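Ribosome maturation protein SDO1 homolog (Methanothermobacter thermautotrophicus, PDB 2WBM) probably binds the ribosome and takes part in its maturation, as a conformationally flexible archaeal member of the SBDS family of RNA-binding proteins. Local coordinates at residues A199-N211 and W220-F234. Residues are numbered along the deposited sequence; the frame is centred on the assembly and turned at random. Where two conformers were deposited one is given.
Sequences AYGVISNFGKITN and WIAVVEIPGGLQDSF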
ATOM      1  N   ALA A 199      -1.066  -8.846  25.908  1.00 16.28           N
ATOM      2  CA  ALA A 199      -0.787  -9.593  24.679  1.00 16.59           C
ATOM      3  C   ALA A 199      -1.842  -9.345  23.598  1.00 18.78           C
ATOM      4  O   ALA A 199      -1.528  -9.301  22.412  1.00 15.18           O
ATOM      5  CB  ALA A 199      -0.671 -11.084  24.967  1.00 17.99           C
ATOM      6  N   TYR A 200      -3.087  -9.160  24.019  1.00 19.91           N
ATOM      7  CA  TYR A 200      -4.155  -8.852  23.072  1.00 20.39           C
ATOM      8  C   TYR A 200      -3.787  -7.625  22.225  1.00 19.72           C
ATOM      9  O   TYR A 200      -3.959  -7.639  21.002  1.00 17.98           O
ATOM     10  CB  TYR A 200      -5.480  -8.660  23.813  1.00 21.88           C
ATOM     11  CG  TYR A 200      -6.610  -8.237  22.920  1.00 23.83           C
ATOM     12  CD1 TYR A 200      -7.398  -9.188  22.266  1.00 26.80           C
ATOM     13  CD2 TYR A 200      -6.900  -6.883  22.730  1.00 24.82           C
ATOM     14  CE1 TYR A 200      -8.440  -8.800  21.434  1.00 25.88           C
ATOM     15  CE2 TYR A 200      -7.944  -6.480  21.902  1.00 26.36           C
ATOM     16  CZ  TYR A 200      -8.707  -7.445  21.256  1.00 28.83           C
ATOM     17  OH  TYR A 200      -9.739  -7.054  20.444  1.00 31.61           O
ATOM     18  N   GLY A 201      -3.249  -6.587  22.870  1.00 16.71           N
ATOM     19  CA  GLY A 201      -2.823  -5.376  22.177  1.00 18.00           C
ATOM     20  C   GLY A 201      -1.682  -5.621  21.200  1.00 17.94           C
ATOM     21  O   GLY A 201      -1.696  -5.100  20.085  1.00 17.99           O
ATOM     22  N   VAL A 202      -0.696  -6.414  21.615  1.00 16.40           N
ATOM     23  CA  VAL A 202       0.437  -6.768  20.747  1.00 17.23           C
ATOM     24  C   VAL A 202      -0.045  -7.564  19.539  1.00 17.69           C
ATOM     25  O   VAL A 202       0.298  -7.249  18.394  1.00 16.73           O
ATOM     26  CB  VAL A 202       1.526  -7.561  21.523  1.00 19.21           C
ATOM     27  CG1 VAL A 202       2.567  -8.146  20.557  1.00 19.60           C
ATOM     28  CG2 VAL A 202       2.195  -6.651  22.540  1.00 16.86           C
ATOM     29  N   ILE A 203      -0.877  -8.562  19.811  1.00 17.77           N
ATOM     30  CA  ILE A 203      -1.404  -9.459  18.790  1.00 20.78           C
ATOM     31  C   ILE A 203      -2.134  -8.671  17.697  1.00 22.26           C
ATOM     32  O   ILE A 203      -2.004  -8.961  16.508  1.00 22.21           O
ATOM     33  CB  ILE A 203      -2.327 -10.511  19.420  1.00 22.91           C
ATOM     34  CG1 ILE A 203      -1.516 -11.568  20.177  1.00 23.15           C
ATOM     35  CG2 ILE A 203      -3.207 -11.183  18.353  1.00 22.10           C
ATOM     36  CD1 ILE A 203      -2.344 -12.326  21.224  1.00 23.61           C
ATOM     37  N   SER A 204      -2.851  -7.630  18.110  1.00 21.39           N
ATOM     38  CA  SER A 204      -3.669  -6.899  17.166  0.50 22.11           C
ATOM     39  C   SER A 204      -2.858  -6.138  16.113  1.00 21.10           C
ATOM     40  O   SER A 204      -3.368  -5.834  15.042  1.00 22.57           O
ATOM     41  CB  SER A 204      -4.669  -6.043  17.920  0.50 22.43           C
ATOM     42  OG  SER A 204      -5.491  -6.915  18.689  0.50 20.50           O
ATOM     43  N   ASN A 205      -1.587  -5.890  16.396  1.00 21.90           N
ATOM     44  CA  ASN A 205      -0.683  -5.365  15.397  1.00 22.09           C
ATOM     45  C   ASN A 205      -0.282  -6.427  14.368  1.00 21.51           C
ATOM     46  O   ASN A 205       0.086  -6.086  13.240  1.00 20.93           O
ATOM     47  CB  ASN A 205       0.558  -4.780  16.066  1.00 23.75           C
ATOM     48  CG  ASN A 205       0.250  -3.526  16.862  1.00 29.53           C
ATOM     49  OD1 ASN A 205      -0.441  -2.628  16.380  1.00 33.16           O
ATOM     50  ND2 ASN A 205       0.756  -3.462  18.088  1.00 30.99           N
ATOM     51  N   PHE A 206      -0.366  -7.704  14.748  1.00 16.47           N
ATOM     52  CA  PHE A 206       0.127  -8.788  13.897  1.00 15.91           C
ATOM     53  C   PHE A 206      -0.930  -9.596  13.165  1.00 16.14           C
ATOM     54  O   PHE A 206      -0.733  -9.991  12.018  1.00 15.14           O
ATOM     55  CB  PHE A 206       0.985  -9.749  14.703  1.00 14.17           C
ATOM     56  CG  PHE A 206       2.325  -9.199  15.033  1.00 15.95           C
ATOM     57  CD1 PHE A 206       3.414  -9.442  14.194  1.00 12.95           C
ATOM     58  CD2 PHE A 206       2.504  -8.431  16.173  1.00 12.95           C
ATOM     59  CE1 PHE A 206       4.662  -8.918  14.489  1.00 15.14           C
ATOM     60  CE2 PHE A 206       3.755  -7.919  16.489  1.00 14.11           C
ATOM     61  CZ  PHE A 206       4.833  -8.157  15.646  1.00 18.59           C
ATOM     62  N   GLY A 207      -2.035  -9.883  13.837  1.00 14.32           N
ATOM     63  CA  GLY A 207      -3.038 -10.707  13.216  1.00 13.86           C
ATOM     64  C   GLY A 207      -4.321 -10.784  14.003  1.00 16.01           C
ATOM     65  O   GLY A 207      -4.637  -9.884  14.795  1.00 15.12           O
ATOM     66  N   LYS A 208      -5.072 -11.846  13.739  1.00 11.55           N
ATOM     67  CA  LYS A 208      -6.408 -12.017  14.298  1.00 13.89           C
ATOM     68  C   LYS A 208      -6.455 -13.277  15.139  1.00 15.18           C
ATOM     69  O   LYS A 208      -5.967 -14.323  14.715  1.00 13.46           O
ATOM     70  CB  LYS A 208      -7.454 -12.129  13.188  1.00 12.98           C
ATOM     71  CG  LYS A 208      -7.474 -10.964  12.187  1.00 13.18           C
ATOM     72  CD  LYS A 208      -7.838  -9.647  12.860  1.00 14.21           C
ATOM     73  CE  LYS A 208      -7.783  -8.495  11.872  1.00 18.82           C
ATOM     74  NZ  LYS A 208      -8.119  -7.216  12.551  1.00 17.80           N
ATOM     75  N   ILE A 209      -7.050 -13.167  16.322  1.00 13.73           N
ATOM     76  CA  ILE A 209      -7.238 -14.336  17.203  1.00 13.39           C
ATOM     77  C   ILE A 209      -8.393 -15.176  16.688  1.00 13.58           C
ATOM     78  O   ILE A 209      -9.526 -14.690  16.578  1.00 11.80           O
ATOM     79  CB  ILE A 209      -7.507 -13.880  18.660  1.00 14.46           C
ATOM     80  CG1 ILE A 209      -6.296 -13.113  19.185  1.00 17.60           C
ATOM     81  CG2 ILE A 209      -7.876 -15.093  19.559  1.00 15.13           C
ATOM     82  CD1 ILE A 209      -6.557 -12.389  20.504  1.00 19.59           C
ATOM     83  N   THR A 210      -8.109 -16.437  16.355  1.00  9.20           N
ATOM     84  CA  THR A 210      -9.153 -17.339  15.844  1.00  9.27           C
ATOM     85  C   THR A 210      -9.730 -18.197  16.977  1.00  8.72           C
ATOM     86  O   THR A 210     -10.858 -18.651  16.909  1.00  8.37           O
ATOM     87  CB  THR A 210      -8.608 -18.246  14.722  1.00 13.32           C
ATOM     88  OG1 THR A 210      -7.551 -19.067  15.233  1.00 10.39           O
ATOM     89  CG2 THR A 210      -8.081 -17.394  13.560  1.00 15.77           C
ATOM     90  N   ASN A 211      -8.912 -18.446  17.992  1.00  9.84           N
ATOM     91  CA  ASN A 211      -9.330 -19.227  19.153  1.00 13.23           C
ATOM     92  C   ASN A 211      -8.513 -18.756  20.348  1.00 11.50           C
ATOM     93  O   ASN A 211      -7.344 -18.376  20.218  1.00 14.81           O
ATOM     94  CB  ASN A 211      -9.118 -20.756  18.959  1.00 12.22           C
ATOM     95  CG  ASN A 211      -9.678 -21.296  17.672  1.00 11.28           C
ATOM     96  OD1 ASN A 211     -10.799 -21.875  17.620  1.00 15.48           O
ATOM     97  ND2 ASN A 211      -8.907 -21.162  16.619  1.00  7.36           N
ATOM     98  N   TRP A 220      -2.869 -18.519  29.492  1.00 14.36           N
ATOM     99  CA  TRP A 220      -3.819 -18.226  28.439  1.00 12.43           C
ATOM    100  C   TRP A 220      -3.214 -18.643  27.119  1.00 14.06           C
ATOM    101  O   TRP A 220      -2.076 -18.300  26.816  1.00 14.37           O
ATOM    102  CB  TRP A 220      -4.143 -16.736  28.422  1.00 13.46           C
ATOM    103  CG  TRP A 220      -5.136 -16.278  27.388  1.00 13.41           C
ATOM    104  CD1 TRP A 220      -6.482 -16.585  27.328  1.00 15.57           C
ATOM    105  CD2 TRP A 220      -4.886 -15.373  26.304  1.00 16.08           C
ATOM    106  NE1 TRP A 220      -7.066 -15.937  26.265  1.00 16.19           N
ATOM    107  CE2 TRP A 220      -6.110 -15.196  25.613  1.00 15.31           C
ATOM    108  CE3 TRP A 220      -3.740 -14.711  25.834  1.00 17.38           C
ATOM    109  CZ2 TRP A 220      -6.225 -14.360  24.490  1.00 16.11           C
ATOM    110  CZ3 TRP A 220      -3.852 -13.882  24.709  1.00 14.40           C
ATOM    111  CH2 TRP A 220      -5.088 -13.721  24.051  1.00 16.80           C
ATOM    112  N   ILE A 221      -3.984 -19.402  26.353  1.00 12.51           N
ATOM    113  CA  ILE A 221      -3.550 -19.838  25.033  1.00 13.16           C
ATOM    114  C   ILE A 221      -4.362 -19.085  23.988  1.00 13.98           C
ATOM    115  O   ILE A 221      -5.563 -18.916  24.145  1.00 16.28           O
ATOM    116  CB  ILE A 221      -3.742 -21.351  24.838  1.00 14.91           C
ATOM    117  CG1 ILE A 221      -2.679 -22.108  25.651  1.00 11.94           C
ATOM    118  CG2 ILE A 221      -3.682 -21.716  23.326  1.00 14.84           C
ATOM    119  CD1 ILE A 221      -2.827 -23.634  25.610  1.00 16.41           C
ATOM    120  N   ALA A 222      -3.696 -18.603  22.943  1.00 13.39           N
ATOM    121  CA  ALA A 222      -4.404 -18.010  21.805  1.00 13.57           C
ATOM    122  C   ALA A 222      -3.841 -18.595  20.523  1.00 13.65           C
ATOM    123  O   ALA A 222      -2.641 -18.865  20.432  1.00 17.28           O
ATOM    124  CB  ALA A 222      -4.260 -16.514  21.796  1.00 13.79           C
ATOM    125  N   VAL A 223      -4.720 -18.844  19.572  1.00 13.01           N
ATOM    126  CA  VAL A 223      -4.325 -19.188  18.217  1.00 12.18           C
ATOM    127  C   VAL A 223      -4.492 -17.919  17.391  1.00 12.18           C
ATOM    128  O   VAL A 223      -5.561 -17.299  17.404  1.00 14.24           O
ATOM    129  CB  VAL A 223      -5.164 -20.335  17.687  1.00 12.56           C
ATOM    130  CG1 VAL A 223      -4.778 -20.679  16.239  1.00 12.75           C
ATOM    131  CG2 VAL A 223      -4.978 -21.555  18.626  1.00 14.12           C
ATOM    132  N   VAL A 224      -3.418 -17.512  16.719  1.00 12.86           N
ATOM    133  CA  VAL A 224      -3.394 -16.232  16.000  1.00 14.93           C
ATOM    134  C   VAL A 224      -3.050 -16.487  14.548  1.00 15.31           C
ATOM    135  O   VAL A 224      -2.076 -17.174  14.270  1.00 15.53           O
ATOM    136  CB  VAL A 224      -2.370 -15.244  16.583  1.00 16.25           C
ATOM    137  CG1 VAL A 224      -2.488 -13.875  15.887  1.00 14.13           C
ATOM    138  CG2 VAL A 224      -2.584 -15.075  18.099  1.00 16.91           C
ATOM    139  N   GLU A 225      -3.871 -15.966  13.640  1.00 14.24           N
ATOM    140  CA  GLU A 225      -3.571 -16.039  12.218  1.00 15.00           C
ATOM    141  C   GLU A 225      -2.795 -14.778  11.851  1.00 13.61           C
ATOM    142  O   GLU A 225      -3.275 -13.656  12.070  1.00 14.94           O
ATOM    143  CB  GLU A 225      -4.852 -16.155  11.394  1.00 14.61           C
ATOM    144  CG  GLU A 225      -4.637 -16.201   9.900  1.00 17.64           C
ATOM    145  CD  GLU A 225      -5.888 -16.649   9.163  1.00 30.68           C
ATOM    146  OE1 GLU A 225      -6.170 -17.869   9.136  1.00 33.83           O
ATOM    147  OE2 GLU A 225      -6.585 -15.775   8.614  1.00 30.63           O
ATOM    148  N   ILE A 226      -1.588 -14.965  11.329  1.00 12.51           N
ATOM    149  CA  ILE A 226      -0.732 -13.845  10.942  1.00 13.02           C
ATOM    150  C   ILE A 226      -0.274 -13.978   9.489  1.00 13.90           C
ATOM    151  O   ILE A 226      -0.243 -15.092   8.946  1.00 13.90           O
ATOM    152  CB  ILE A 226       0.505 -13.705  11.867  1.00 12.60           C
ATOM    153  CG1 ILE A 226       1.400 -14.957  11.806  1.00 13.04           C
ATOM    154  CG2 ILE A 226       0.059 -13.448  13.323  1.00 14.88           C
ATOM    155  CD1 ILE A 226       2.789 -14.753  12.411  1.00 14.79           C
ATOM    156  N   PRO A 227       0.076 -12.839   8.845  1.00 14.09           N
ATOM    157  CA  PRO A 227       0.785 -12.899   7.572  1.00 12.20           C
ATOM    158  C   PRO A 227       2.033 -13.739   7.776  1.00 10.87           C
ATOM    159  O   PRO A 227       2.723 -13.578   8.779  1.00 12.36           O
ATOM    160  CB  PRO A 227       1.148 -11.430   7.314  1.00 12.02           C
ATOM    161  CG  PRO A 227       0.021 -10.688   7.949  1.00 13.67           C
ATOM    162  CD  PRO A 227      -0.208 -11.442   9.233  1.00 15.27           C
ATOM    163  N   GLY A 228       2.301 -14.661   6.861  1.00 11.31           N
ATOM    164  CA  GLY A 228       3.362 -15.643   7.088  1.00  8.97           C
ATOM    165  C   GLY A 228       4.761 -15.084   7.268  1.00  9.85           C
ATOM    166  O   GLY A 228       5.606 -15.716   7.909  1.00 10.94           O
ATOM    167  N   GLY A 229       5.022 -13.910   6.697  1.00  7.76           N
ATOM    168  CA  GLY A 229       6.348 -13.296   6.774  1.00  8.37           C
ATOM    169  C   GLY A 229       6.657 -12.670   8.123  1.00  6.99           C
ATOM    170  O   GLY A 229       7.787 -12.223   8.342  1.00  9.47           O
ATOM    171  N   LEU A 230       5.660 -12.630   9.010  1.00  8.85           N
ATOM    172  CA  LEU A 230       5.808 -12.009  10.337  1.00 11.23           C
ATOM    173  C   LEU A 230       6.099 -12.989  11.478  1.00 12.78           C
ATOM    174  O   LEU A 230       6.104 -12.591  12.648  1.00 12.54           O
ATOM    175  CB  LEU A 230       4.566 -11.179  10.691  1.00 10.38           C
ATOM    176  CG  LEU A 230       4.373  -9.923   9.834  1.00 10.09           C
ATOM    177  CD1 LEU A 230       3.081  -9.230  10.199  1.00 12.18           C
ATOM    178  CD2 LEU A 230       5.551  -8.978   9.956  1.00 12.53           C
ATOM    179  N   GLN A 231       6.349 -14.253  11.144  1.00 13.12           N
ATOM    180  CA  GLN A 231       6.544 -15.290  12.179  1.00 14.48           C
ATOM    181  C   GLN A 231       7.629 -14.920  13.193  1.00 14.65           C
ATOM    182  O   GLN A 231       7.421 -15.056  14.403  1.00 15.49           O
ATOM    183  CB  GLN A 231       6.862 -16.642  11.544  1.00 13.90           C
ATOM    184  CG  GLN A 231       5.698 -17.272  10.799  1.00 14.54           C
ATOM    185  CD  GLN A 231       6.132 -18.480  10.002  1.00 16.16           C
ATOM    186  OE1 GLN A 231       6.472 -19.522  10.569  1.00 17.28           O
ATOM    187  NE2 GLN A 231       6.142 -18.349   8.681  1.00 14.27           N
ATOM    188  N   ASP A 232       8.771 -14.438  12.706  1.00 13.35           N
ATOM    189  CA  ASP A 232       9.892 -14.110  13.593  1.00 14.45           C
ATOM    190  C   ASP A 232       9.677 -12.813  14.373  1.00 14.22           C
ATOM    191  O   ASP A 232      10.005 -12.747  15.560  1.00 13.57           O
ATOM    192  CB  ASP A 232      11.222 -14.094  12.830  1.00 15.20           C
ATOM    193  CG  ASP A 232      11.575 -15.458  12.251  1.00 20.90           C
ATOM    194  OD1 ASP A 232      11.323 -16.483  12.925  1.00 23.66           O
ATOM    195  OD2 ASP A 232      12.103 -15.509  11.122  1.00 25.93           O
ATOM    196  N   SER A 233       9.131 -11.789  13.717  1.00 13.03           N
ATOM    197  CA  SER A 233       8.821 -10.516  14.368  0.50 14.37           C
ATOM    198  C   SER A 233       7.783 -10.716  15.478  1.00 13.50           C
ATOM    199  O   SER A 233       7.858 -10.106  16.545  1.00 12.27           O
ATOM    200  CB  SER A 233       8.313  -9.508  13.332  0.50 15.34           C
ATOM    201  OG  SER A 233       7.806  -8.345  13.953  0.50 18.93           O
ATOM    202  N   PHE A 234       6.810 -11.578  15.200  1.00 11.79           N
ATOM    203  CA  PHE A 234       5.733 -11.891  16.147  1.00 13.10           C
ATOM    204  C   PHE A 234       6.308 -12.528  17.401  1.00 14.48           C
ATOM    205  O   PHE A 234       5.999 -12.101  18.527  1.00 14.46           O
ATOM    206  CB  PHE A 234       4.723 -12.829  15.491  1.00 11.63           C
ATOM    207  CG  PHE A 234       3.475 -13.086  16.314  1.00 15.34           C
ATOM    208  CD1 PHE A 234       2.777 -12.036  16.909  1.00 17.83           C
ATOM    209  CD2 PHE A 234       2.986 -14.380  16.461  1.00 16.28           C
ATOM    210  CE1 PHE A 234       1.602 -12.276  17.647  1.00 19.21           C
ATOM    211  CE2 PHE A 234       1.807 -14.630  17.205  1.00 18.12           C
ATOM    212  CZ  PHE A 234       1.113 -13.570  17.786  1.00 15.95           C
TER
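Phe206 lays one face of its ring over Phe234, whose CD1 comes within 3.4 Å of Phe206 CG, the two planes meeting obliquely at 50°. The backbone joins in: CA of Phe234 sits over that ring as a CH-pi donor, 4.0 Å from the centroid. At the ring's edge lies OG of Ser233, and CD1 of Leu230 meets CD1 of Phe206 obliquely. With CG turned anti to its own carbonyl carbon (chi1 -74°), Phe206 is directed onto the start of helix 231-241; an alanine here would probably open a gap over Phe234 CD1 and leave Ser233 and Leu230 without the ring they pack on. One helical turn earlier, Ile203 divides its branches, CG2 against Val224 CG1 at 3.7 Å, CG1 at the edge of Phe234 and CD1 at the edge of Trp220.

At Gly207 helix gives way to strand, and the chains approach so closely that a CB would strike Glu225 O and Ile226 CG2. Lys208 and Glu225 form an antiparallel hydrogen-bonded pair, N to O both ways. In the classic beta bulge that follows, Thr210 and Asn211 both face Val223: Thr210 N donates to Val223 O (2.9 Å), Val223 N to Asn211 O (2.7 Å). Strands 208-214 and 220-227 are the central hairpin of a ferredoxin-like beta-alpha-beta-beta-alpha-beta domain; strand 181-191 flanks 220-227, and helices 196-206 and 231-241 lie side by side on the sheet face carrying Trp220 and Val224.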